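Local atomic coordinates of glutathione S-transferase (Bombyx mori, PDB entry 4E8H), a protein that probably transfers glutathione to electrophilic substrates, as glutathione transferases do, and binds glutathione as a homodimer. Residues A20-L30 with I74-K84. Sequence-based numbering, arbitrary orientation.
Sequences AVMMTARVLEL and IQTYLVNAYGK
Val21 of helix 20-27 packs on Ile74 of helix 74-82, with its CA nearest that of Gln75, and from there the two helices run at 14° to each other, their axes 9.6 Å apart at closest approach. Both then end side by side: Glu29, with positive phi, closes a Schellman motif, and Gly83 leaves the other helix near Leu28. At the N-terminal end the branched side chains of Val21 and Ile74 cross at about a right angle, Val21 CG1 lying 3.6 Å from Ile74 CG2. The one hydrogen bond across the pair runs from Gln75 NE2 to Thr24 OG1 (2.9 Å, 159° at the hydrogen), with the hydroxyl oxygen close to the amide plane. Because Thr24 OG1 sits beside its own backbone N (chi1 -59°), it can also donate to Ala20 O, one turn back; that carbonyl takes Thr24 N on its other face. Gln75 NE2 has a second acceptor, Val160 O, linking the pair to helix 160-174. A valine in place of Thr24 would probably cost the pair its cross-helix hydrogen bond, leaving Gln75 NE2 to Val160 O and removing the second donor to Ala20 O. Further along, Leu28 reaches across with both methyls: CD1 rests 3.6 Å from Leu78 CB, while CD2 meets Gly83 CA at 3.8 Å. Leu30 CD2 packs 4.0 Å from Tyr82 CB; the tyrosine ring itself leads away, its hydroxyl bonded to Asp63. Leu78 and Val21 also touch strand 7-11, as expected for neighbouring helices on one face of the thioredoxin-like sheet in the N-terminal domain of a glutathione transferase, beside the glutathione-binding Ser71 and Arg72.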
ATOM      1  N   ALA B  20      12.305  -1.448  -8.283  1.00  7.42           N
ATOM      2  CA  ALA B  20      11.465  -2.604  -7.960  1.00  7.54           C
ATOM      3  C   ALA B  20      10.716  -3.105  -9.195  1.00  7.61           C
ATOM      4  O   ALA B  20      10.638  -4.313  -9.434  1.00  7.76           O
ATOM      5  CB  ALA B  20      10.491  -2.264  -6.836  1.00  7.48           C
ATOM      6  N   VAL B  21      10.176  -2.172  -9.979  1.00  7.63           N
ATOM      7  CA  VAL B  21       9.475  -2.512 -11.217  1.00  7.54           C
ATOM      8  C   VAL B  21      10.424  -3.155 -12.234  1.00  7.62           C
ATOM      9  O   VAL B  21      10.096  -4.189 -12.821  1.00  7.43           O
ATOM     10  CB  VAL B  21       8.765  -1.282 -11.850  1.00  7.57           C
ATOM     11  CG1 VAL B  21       8.191  -1.630 -13.223  1.00  7.49           C
ATOM     12  CG2 VAL B  21       7.663  -0.767 -10.936  1.00  7.45           C
ATOM     13  N   MET B  22      11.597  -2.548 -12.419  1.00  7.72           N
ATOM     14  CA  MET B  22      12.567  -2.999 -13.424  1.00  8.02           C
ATOM     15  C   MET B  22      13.060  -4.424 -13.173  1.00  7.83           C
ATOM     16  O   MET B  22      13.204  -5.205 -14.113  1.00  7.80           O
ATOM     17  CB  MET B  22      13.750  -2.026 -13.522  1.00  8.25           C
ATOM     18  CG  MET B  22      13.398  -0.686 -14.161  1.00  9.73           C
ATOM     19  SD  MET B  22      14.583   0.624 -13.786  1.00 13.33           S
ATOM     20  CE  MET B  22      15.848   0.303 -15.010  1.00 12.54           C
ATOM     21  N   MET B  23      13.309  -4.757 -11.908  1.00  7.85           N
ATOM     22  CA  MET B  23      13.713  -6.113 -11.537  1.00  8.04           C
ATOM     23  C   MET B  23      12.563  -7.116 -11.668  1.00  8.04           C
ATOM     24  O   MET B  23      12.793  -8.270 -12.028  1.00  8.11           O
ATOM     25  CB  MET B  23      14.303  -6.154 -10.124  1.00  8.07           C
ATOM     26  CG  MET B  23      15.716  -5.585 -10.016  1.00  8.78           C
ATOM     27  SD  MET B  23      16.515  -5.892  -8.422  1.00 11.06           S
ATOM     28  CE  MET B  23      15.498  -4.919  -7.314  1.00 10.40           C
ATOM     29  N   THR B  24      11.337  -6.680 -11.378  1.00  8.22           N
ATOM     30  CA  THR B  24      10.163  -7.541 -11.554  1.00  8.43           C
ATOM     31  C   THR B  24       9.986  -7.912 -13.025  1.00  8.71           C
ATOM     32  O   THR B  24       9.723  -9.072 -13.347  1.00  8.67           O
ATOM     33  CB  THR B  24       8.870  -6.895 -11.004  1.00  8.32           C
ATOM     34  OG1 THR B  24       9.031  -6.626  -9.608  1.00  8.38           O
ATOM     35  CG2 THR B  24       7.670  -7.826 -11.188  1.00  8.34           C
ATOM     36  N   ALA B  25      10.149  -6.927 -13.908  1.00  9.13           N
ATOM     37  CA  ALA B  25      10.057  -7.142 -15.354  1.00  9.65           C
ATOM     38  C   ALA B  25      11.134  -8.091 -15.884  1.00 10.09           C
ATOM     39  O   ALA B  25      10.867  -8.887 -16.789  1.00 10.11           O
ATOM     40  CB  ALA B  25      10.111  -5.815 -16.092  1.00  9.55           C
ATOM     41  N   ARG B  26      12.341  -8.007 -15.327  1.00 10.71           N
ATOM     42  CA  ARG B  26      13.427  -8.907 -15.718  1.00 11.51           C
ATOM     43  C   ARG B  26      13.125 -10.357 -15.345  1.00 11.96           C
ATOM     44  O   ARG B  26      13.304 -11.259 -16.167  1.00 11.99           O
ATOM     45  CB  ARG B  26      14.762  -8.460 -15.111  1.00 11.52           C
ATOM     46  CG  ARG B  26      15.336  -7.186 -15.728  1.00 12.27           C
ATOM     47  CD  ARG B  26      15.911  -7.433 -17.118  1.00 13.60           C
ATOM     48  NE  ARG B  26      17.121  -8.250 -17.065  1.00 14.74           N
ATOM     49  CZ  ARG B  26      18.354  -7.762 -16.963  1.00 15.24           C
ATOM     50  NH1 ARG B  26      18.558  -6.450 -16.909  1.00 15.22           N
ATOM     51  NH2 ARG B  26      19.389  -8.589 -16.920  1.00 15.50           N
ATOM     52  N   VAL B  27      12.655 -10.573 -14.116  1.00 12.60           N
ATOM     53  CA  VAL B  27      12.299 -11.914 -13.632  1.00 13.39           C
ATOM     54  C   VAL B  27      11.187 -12.536 -14.485  1.00 14.07           C
ATOM     55  O   VAL B  27      11.170 -13.748 -14.711  1.00 14.09           O
ATOM     56  CB  VAL B  27      11.912 -11.900 -12.124  1.00 13.23           C
ATOM     57  CG1 VAL B  27      11.386 -13.261 -11.667  1.00 13.37           C
ATOM     58  CG2 VAL B  27      13.103 -11.500 -11.274  1.00 13.12           C
ATOM     59  N   LEU B  28      10.278 -11.692 -14.968  1.00 15.06           N
ATOM     60  CA  LEU B  28       9.188 -12.121 -15.843  1.00 16.10           C
ATOM     61  C   LEU B  28       9.606 -12.154 -17.312  1.00 16.82           C
ATOM     62  O   LEU B  28       8.824 -12.566 -18.175  1.00 16.96           O
ATOM     63  CB  LEU B  28       7.973 -11.203 -15.671  1.00 16.01           C
ATOM     64  CG  LEU B  28       7.249 -11.222 -14.321  1.00 16.17           C
ATOM     65  CD1 LEU B  28       6.345 -10.014 -14.189  1.00 16.01           C
ATOM     66  CD2 LEU B  28       6.460 -12.512 -14.122  1.00 16.13           C
ATOM     67  N   GLU B  29      10.834 -11.711 -17.582  1.00 17.71           N
ATOM     68  CA  GLU B  29      11.423 -11.705 -18.930  1.00 18.63           C
ATOM     69  C   GLU B  29      10.656 -10.815 -19.916  1.00 18.89           C
ATOM     70  O   GLU B  29      10.423 -11.185 -21.071  1.00 18.97           O
ATOM     71  CB  GLU B  29      11.613 -13.138 -19.458  1.00 18.81           C
ATOM     72  CG  GLU B  29      12.488 -14.005 -18.552  1.00 19.96           C
ATOM     73  CD  GLU B  29      12.596 -15.449 -19.013  1.00 21.61           C
ATOM     74  OE1 GLU B  29      11.609 -15.992 -19.555  1.00 22.30           O
ATOM     75  OE2 GLU B  29      13.674 -16.048 -18.817  1.00 22.32           O
ATOM     76  N   LEU B  30      10.271  -9.636 -19.434  1.00 19.24           N
ATOM     77  CA  LEU B  30       9.630  -8.615 -20.253  1.00 19.55           C
ATOM     78  C   LEU B  30      10.635  -7.501 -20.501  1.00 19.70           C
ATOM     79  O   LEU B  30      11.234  -6.987 -19.553  1.00 19.74           O
ATOM     80  CB  LEU B  30       8.399  -8.043 -19.535  1.00 19.58           C
ATOM     81  CG  LEU B  30       7.269  -8.984 -19.104  1.00 19.67           C
ATOM     82  CD1 LEU B  30       6.371  -8.317 -18.069  1.00 19.60           C
ATOM     83  CD2 LEU B  30       6.449  -9.445 -20.301  1.00 19.71           C
ATOM     84  N   ILE B  74       1.976  -1.886 -10.269  1.00  6.23           N
ATOM     85  CA  ILE B  74       2.645  -2.250 -11.522  1.00  6.36           C
ATOM     86  C   ILE B  74       3.235  -3.661 -11.438  1.00  6.50           C
ATOM     87  O   ILE B  74       3.018  -4.482 -12.331  1.00  6.55           O
ATOM     88  CB  ILE B  74       3.744  -1.228 -11.916  1.00  6.34           C
ATOM     89  CG1 ILE B  74       3.119   0.132 -12.255  1.00  6.31           C
ATOM     90  CG2 ILE B  74       4.559  -1.742 -13.106  1.00  6.30           C
ATOM     91  CD1 ILE B  74       4.117   1.285 -12.334  1.00  6.02           C
ATOM     92  N   GLN B  75       3.968  -3.931 -10.358  1.00  6.56           N
ATOM     93  CA  GLN B  75       4.549  -5.251 -10.104  1.00  6.72           C
ATOM     94  C   GLN B  75       3.519  -6.369 -10.193  1.00  6.78           C
ATOM     95  O   GLN B  75       3.718  -7.353 -10.913  1.00  6.91           O
ATOM     96  CB  GLN B  75       5.160  -5.299  -8.710  1.00  6.71           C
ATOM     97  CG  GLN B  75       6.529  -4.701  -8.572  1.00  6.82           C
ATOM     98  CD  GLN B  75       7.072  -4.924  -7.182  1.00  7.32           C
ATOM     99  OE1 GLN B  75       6.637  -4.287  -6.221  1.00  7.67           O
ATOM    100  NE2 GLN B  75       8.013  -5.852  -7.059  1.00  7.02           N
ATOM    101  N   THR B  76       2.430  -6.218  -9.443  1.00  6.78           N
ATOM    102  CA  THR B  76       1.396  -7.243  -9.379  1.00  6.97           C
ATOM    103  C   THR B  76       0.661  -7.385 -10.714  1.00  7.29           C
ATOM    104  O   THR B  76       0.322  -8.501 -11.116  1.00  7.39           O
ATOM    105  CB  THR B  76       0.398  -6.999  -8.223  1.00  6.93           C
ATOM    106  OG1 THR B  76      -0.169  -5.688  -8.338  1.00  6.59           O
ATOM    107  CG2 THR B  76       1.096  -7.132  -6.873  1.00  6.65           C
ATOM    108  N   TYR B  77       0.440  -6.261 -11.400  1.00  7.65           N
ATOM    109  CA  TYR B  77      -0.154  -6.279 -12.744  1.00  8.04           C
ATOM    110  C   TYR B  77       0.678  -7.075 -13.752  1.00  8.30           C
ATOM    111  O   TYR B  77       0.124  -7.847 -14.538  1.00  8.38           O
ATOM    112  CB  TYR B  77      -0.394  -4.860 -13.281  1.00  7.98           C
ATOM    113  CG  TYR B  77      -0.729  -4.832 -14.764  1.00  8.20           C
ATOM    114  CD1 TYR B  77      -1.948  -5.326 -15.232  1.00  8.17           C
ATOM    115  CD2 TYR B  77       0.181  -4.334 -15.700  1.00  8.14           C
ATOM    116  CE1 TYR B  77      -2.258  -5.318 -16.592  1.00  8.43           C
ATOM    117  CE2 TYR B  77      -0.120  -4.322 -17.065  1.00  8.33           C
ATOM    118  CZ  TYR B  77      -1.342  -4.813 -17.501  1.00  8.54           C
ATOM    119  OH  TYR B  77      -1.650  -4.801 -18.844  1.00  8.95           O
ATOM    120  N   LEU B  78       1.996  -6.879 -13.737  1.00  8.60           N
ATOM    121  CA  LEU B  78       2.873  -7.584 -14.669  1.00  8.83           C
ATOM    122  C   LEU B  78       2.798  -9.097 -14.463  1.00  9.13           C
ATOM    123  O   LEU B  78       2.803  -9.859 -15.434  1.00  9.14           O
ATOM    124  CB  LEU B  78       4.317  -7.072 -14.582  1.00  8.74           C
ATOM    125  CG  LEU B  78       4.596  -5.601 -14.932  1.00  8.80           C
ATOM    126  CD1 LEU B  78       6.076  -5.280 -14.776  1.00  8.97           C
ATOM    127  CD2 LEU B  78       4.113  -5.231 -16.334  1.00  8.50           C
ATOM    128  N   VAL B  79       2.701  -9.527 -13.205  1.00  9.50           N
ATOM    129  CA  VAL B  79       2.518 -10.950 -12.914  1.00  9.96           C
ATOM    130  C   VAL B  79       1.113 -11.443 -13.306  1.00 10.42           C
ATOM    131  O   VAL B  79       0.995 -12.465 -13.985  1.00 10.47           O
ATOM    132  CB  VAL B  79       2.859 -11.315 -11.442  1.00  9.94           C
ATOM    133  CG1 VAL B  79       2.749 -12.826 -11.222  1.00  9.90           C
ATOM    134  CG2 VAL B  79       4.264 -10.843 -11.083  1.00  9.74           C
ATOM    135  N   ASN B  80       0.065 -10.720 -12.901  1.00 11.00           N
ATOM    136  CA  ASN B  80      -1.318 -11.101 -13.241  1.00 11.59           C
ATOM    137  C   ASN B  80      -1.551 -11.233 -14.744  1.00 12.13           C
ATOM    138  O   ASN B  80      -2.220 -12.164 -15.196  1.00 12.13           O
ATOM    139  CB  ASN B  80      -2.341 -10.111 -12.662  1.00 11.51           C
ATOM    140  CG  ASN B  80      -2.465 -10.198 -11.149  1.00 11.37           C
ATOM    141  OD1 ASN B  80      -2.131 -11.213 -10.535  1.00 11.35           O
ATOM    142  ND2 ASN B  80      -2.959  -9.124 -10.541  1.00 11.22           N
ATOM    143  N   ALA B  81      -0.990 -10.300 -15.509  1.00 12.88           N
ATOM    144  CA  ALA B  81      -1.206 -10.253 -16.950  1.00 13.69           C
ATOM    145  C   ALA B  81      -0.212 -11.078 -17.769  1.00 14.39           C
ATOM    146  O   ALA B  81      -0.588 -11.640 -18.801  1.00 14.37           O
ATOM    147  CB  ALA B  81      -1.219  -8.808 -17.439  1.00 13.61           C
ATOM    148  N   TYR B  82       1.041 -11.157 -17.322  1.00 15.40           N
ATOM    149  CA  TYR B  82       2.106 -11.682 -18.187  1.00 16.52           C
ATOM    150  C   TYR B  82       3.015 -12.764 -17.612  1.00 17.62           C
ATOM    151  O   TYR B  82       3.927 -13.232 -18.300  1.00 17.67           O
ATOM    152  CB  TYR B  82       2.955 -10.530 -18.734  1.00 16.31           C
ATOM    153  CG  TYR B  82       2.160  -9.525 -19.529  1.00 16.04           C
ATOM    154  CD1 TYR B  82       1.441  -9.914 -20.661  1.00 15.88           C
ATOM    155  CD2 TYR B  82       2.123  -8.184 -19.154  1.00 15.65           C
ATOM    156  CE1 TYR B  82       0.702  -8.996 -21.395  1.00 15.86           C
ATOM    157  CE2 TYR B  82       1.391  -7.257 -19.882  1.00 15.77           C
ATOM    158  CZ  TYR B  82       0.684  -7.669 -21.002  1.00 15.88           C
ATOM    159  OH  TYR B  82      -0.043  -6.754 -21.726  1.00 16.03           O
ATOM    160  N   GLY B  83       2.773 -13.165 -16.367  1.00 18.96           N
ATOM    161  CA  GLY B  83       3.533 -14.255 -15.763  1.00 20.84           C
ATOM    162  C   GLY B  83       3.325 -15.550 -16.530  1.00 22.16           C
ATOM    163  O   GLY B  83       2.204 -15.856 -16.943  1.00 22.20           O
ATOM    164  N   LYS B  84       4.404 -16.303 -16.734  1.00 23.46           N
ATOM    165  CA  LYS B  84       4.308 -17.616 -17.384  1.00 24.77           C
ATOM    166  C   LYS B  84       3.642 -18.583 -16.417  1.00 25.31           C
ATOM    167  O   LYS B  84       3.059 -19.595 -16.814  1.00 25.53           O
ATOM    168  CB  LYS B  84       5.688 -18.132 -17.806  1.00 24.90           C
ATOM    169  CG  LYS B  84       6.554 -17.109 -18.532  1.00 25.67           C
ATOM    170  CD  LYS B  84       5.787 -16.391 -19.639  1.00 26.76           C
ATOM    171  CE  LYS B  84       6.568 -15.208 -20.142  1.00 27.47           C
ATOM    172  NZ  LYS B  84       7.715 -15.634 -21.000  1.00 27.95           N
TER